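Local coordinates for protein soluble KIT ligand (Mus musculus, PDB 2O27) that binds the receptor tyrosine kinase KIT as a non-covalent homodimer, bringing two receptors together to activate them and so supporting haematopoiesis, gametogenesis and melanogenesis, at residues V10-L16 and S72-L77. Numbering follows the deposited sequence.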
loop_
_atom_site.group_PDB
_atom_site.type_symbol
_atom_site.label_atom_id
_atom_site.label_comp_id
_atom_site.label_asym_id
_atom_site.label_seq_id
_atom_site.Cartn_x
_atom_site.Cartn_y
_atom_site.Cartn_z
ATOM N N VAL A 10 1.319 -13.447 -16.059
ATOM C CA VAL A 10 1.536 -12.283 -15.208
ATOM C C VAL A 10 0.776 -12.281 -13.883
ATOM O O VAL A 10 1.035 -11.440 -13.030
ATOM C CB VAL A 10 1.182 -10.981 -15.968
ATOM C CG1 VAL A 10 2.146 -10.786 -17.137
ATOM C CG2 VAL A 10 -0.251 -11.041 -16.461
ATOM N N LYS A 11 -0.143 -13.225 -13.705
ATOM C CA LYS A 11 -0.946 -13.292 -12.483
ATOM C C LYS A 11 -1.655 -11.968 -12.195
ATOM O O LYS A 11 -1.965 -11.651 -11.050
ATOM C CB LYS A 11 -0.092 -13.703 -11.280
ATOM C CG LYS A 11 -0.092 -15.204 -11.024
ATOM C CD LYS A 11 -0.046 -15.504 -9.538
ATOM C CE LYS A 11 -1.283 -14.967 -8.836
ATOM N NZ LYS A 11 -1.236 -15.173 -7.364
ATOM N N ASP A 12 -1.888 -11.202 -13.256
ATOM C CA ASP A 12 -2.579 -9.927 -13.207
ATOM C C ASP A 12 -2.059 -8.797 -12.332
ATOM O O ASP A 12 -2.328 -8.698 -11.128
ATOM C CB ASP A 12 -4.064 -10.147 -12.951
ATOM C CG ASP A 12 -4.797 -10.594 -14.198
ATOM O OD1 ASP A 12 -4.644 -9.922 -15.240
ATOM O OD2 ASP A 12 -5.519 -11.612 -14.144
ATOM N N ILE A 13 -1.308 -7.954 -13.010
ATOM C CA ILE A 13 -0.741 -6.756 -12.455
ATOM C C ILE A 13 -1.849 -5.720 -12.201
ATOM O O ILE A 13 -1.748 -4.909 -11.295
ATOM C CB ILE A 13 0.315 -6.238 -13.463
ATOM C CG1 ILE A 13 1.497 -7.222 -13.465
ATOM C CG2 ILE A 13 0.746 -4.815 -13.149
ATOM C CD1 ILE A 13 2.574 -6.901 -14.482
ATOM N N THR A 14 -2.910 -5.784 -12.996
ATOM C CA THR A 14 -4.033 -4.863 -12.897
ATOM C C THR A 14 -4.708 -4.962 -11.538
ATOM O O THR A 14 -4.991 -3.945 -10.901
ATOM C CB THR A 14 -5.079 -5.125 -14.029
ATOM O OG1 THR A 14 -4.470 -4.861 -15.300
ATOM C CG2 THR A 14 -6.294 -4.210 -13.883
ATOM N N LYS A 15 -4.958 -6.189 -11.102
ATOM C CA LYS A 15 -5.583 -6.424 -9.812
ATOM C C LYS A 15 -4.639 -5.921 -8.709
ATOM O O LYS A 15 -5.078 -5.304 -7.739
ATOM C CB LYS A 15 -5.877 -7.921 -9.646
ATOM C CG LYS A 15 -6.925 -8.270 -8.580
ATOM C CD LYS A 15 -6.302 -8.594 -7.219
ATOM C CE LYS A 15 -7.360 -8.926 -6.155
ATOM N NZ LYS A 15 -8.224 -10.090 -6.504
ATOM N N LEU A 16 -3.341 -6.164 -8.887
ATOM C CA LEU A 16 -2.322 -5.747 -7.928
ATOM C C LEU A 16 -2.335 -4.233 -7.791
ATOM O O LEU A 16 -2.409 -3.698 -6.685
ATOM C CB LEU A 16 -0.934 -6.181 -8.401
ATOM C CG LEU A 16 0.156 -6.560 -7.401
ATOM C CD1 LEU A 16 1.451 -5.927 -7.825
ATOM C CD2 LEU A 16 -0.204 -6.156 -5.994
ATOM N N SER A 72 1.137 -13.009 -3.004
ATOM C CA SER A 72 1.216 -14.045 -4.041
ATOM C C SER A 72 1.539 -13.513 -5.442
ATOM O O SER A 72 2.420 -14.044 -6.116
ATOM C CB SER A 72 -0.094 -14.843 -4.083
ATOM O OG SER A 72 -1.219 -13.984 -4.198
ATOM N N ILE A 73 0.817 -12.482 -5.880
ATOM C CA ILE A 73 1.047 -11.892 -7.196
ATOM C C ILE A 73 2.485 -11.354 -7.304
ATOM O O ILE A 73 3.202 -11.632 -8.257
ATOM C CB ILE A 73 0.065 -10.710 -7.469
ATOM C CG1 ILE A 73 -1.390 -11.147 -7.269
ATOM C CG2 ILE A 73 0.242 -10.217 -8.894
ATOM C CD1 ILE A 73 -2.384 -9.954 -7.257
ATOM N N ILE A 74 2.900 -10.574 -6.319
ATOM C CA ILE A 74 4.242 -10.009 -6.323
ATOM C C ILE A 74 5.296 -11.122 -6.334
ATOM O O ILE A 74 6.315 -11.038 -7.042
ATOM C CB ILE A 74 4.463 -9.126 -5.066
ATOM C CG1 ILE A 74 3.600 -7.868 -5.158
ATOM C CG2 ILE A 74 5.949 -8.784 -4.901
ATOM C CD1 ILE A 74 3.536 -7.051 -3.840
ATOM N N ASP A 75 5.068 -12.149 -5.518
ATOM C CA ASP A 75 6.003 -13.261 -5.437
ATOM C C ASP A 75 6.122 -13.935 -6.809
ATOM O O ASP A 75 7.206 -14.332 -7.219
ATOM C CB ASP A 75 5.535 -14.293 -4.392
ATOM C CG ASP A 75 6.499 -15.471 -4.264
ATOM O OD1 ASP A 75 6.054 -16.607 -4.446
ATOM O OD2 ASP A 75 7.696 -15.265 -3.983
ATOM N N LYS A 76 4.994 -14.074 -7.497
ATOM C CA LYS A 76 4.968 -14.684 -8.819
ATOM C C LYS A 76 5.750 -13.810 -9.797
ATOM O O LYS A 76 6.532 -14.317 -10.596
ATOM C CB LYS A 76 3.522 -14.832 -9.299
ATOM C CG LYS A 76 3.375 -15.161 -10.781
ATOM C CD LYS A 76 3.845 -16.570 -11.113
ATOM C CE LYS A 76 3.776 -16.836 -12.614
ATOM N NZ LYS A 76 2.424 -16.559 -13.175
ATOM N N LEU A 77 5.540 -12.496 -9.718
ATOM C CA LEU A 77 6.236 -11.548 -10.588
ATOM C C LEU A 77 7.735 -11.566 -10.317
ATOM O O LEU A 77 8.534 -11.367 -11.222
ATOM C CB LEU A 77 5.678 -10.130 -10.391
ATOM C CG LEU A 77 4.272 -9.877 -10.942
ATOM C CD1 LEU A 77 3.843 -8.441 -10.704
ATOM C CD2 LEU A 77 4.277 -10.151 -12.427
#
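Hydrophobic packing joins the N-terminal turn and first helical turn of the chain (Val10-Leu16) to the early part of helix 70-91, burying 512 Å² in total without any clear cross-segment hydrogen bond. Ile73 is the central residue on the helix side. Its CG2 lies 3.4 Å from Lys11 O, 3.7 Å from Asp12 O and 4.0 Å from Leu16 CG, so one methyl group fits against both the backbone of the turn and the short helix that follows it. The closest pair of CA atoms, those of Lys11 and Ile73 at 5.8 Å, marks the same point. The turn owes its shape partly to positive phi angles at Lys11 (54°) and Asp12 (58°), Asp12 occupying the N-cap position of helix 13-18 without a side-chain capping bond. Beyond it, Leu16 CD1 reaches Ile74 CG1 at 3.9 Å, while Ile13 CG1 meets Leu77 CD1 at 3.8 Å; Phe114 of helix 110-124 touches both Ile13 and Leu16, continuing this apolar layer into the core. Toward the surface, the aliphatic part of Lys11 lies along that of Lys76, CG to CG 3.5 Å. Lys11 NZ ends 3.4 Å from Ser72 OG, whose hydroxyl is hydrogen-bonded to Ser69 O; high B factors limit what can be read from the position of Lys11. Next to this contact lies the dimer partner, with Lys15 packing on Leu68 of the second subunit. A loop and the short helix after it, laid on a longer helix and backed by Phe114 of a third, belong to the four-helix bundle of this SCF-family cytokine, at the edge of its core.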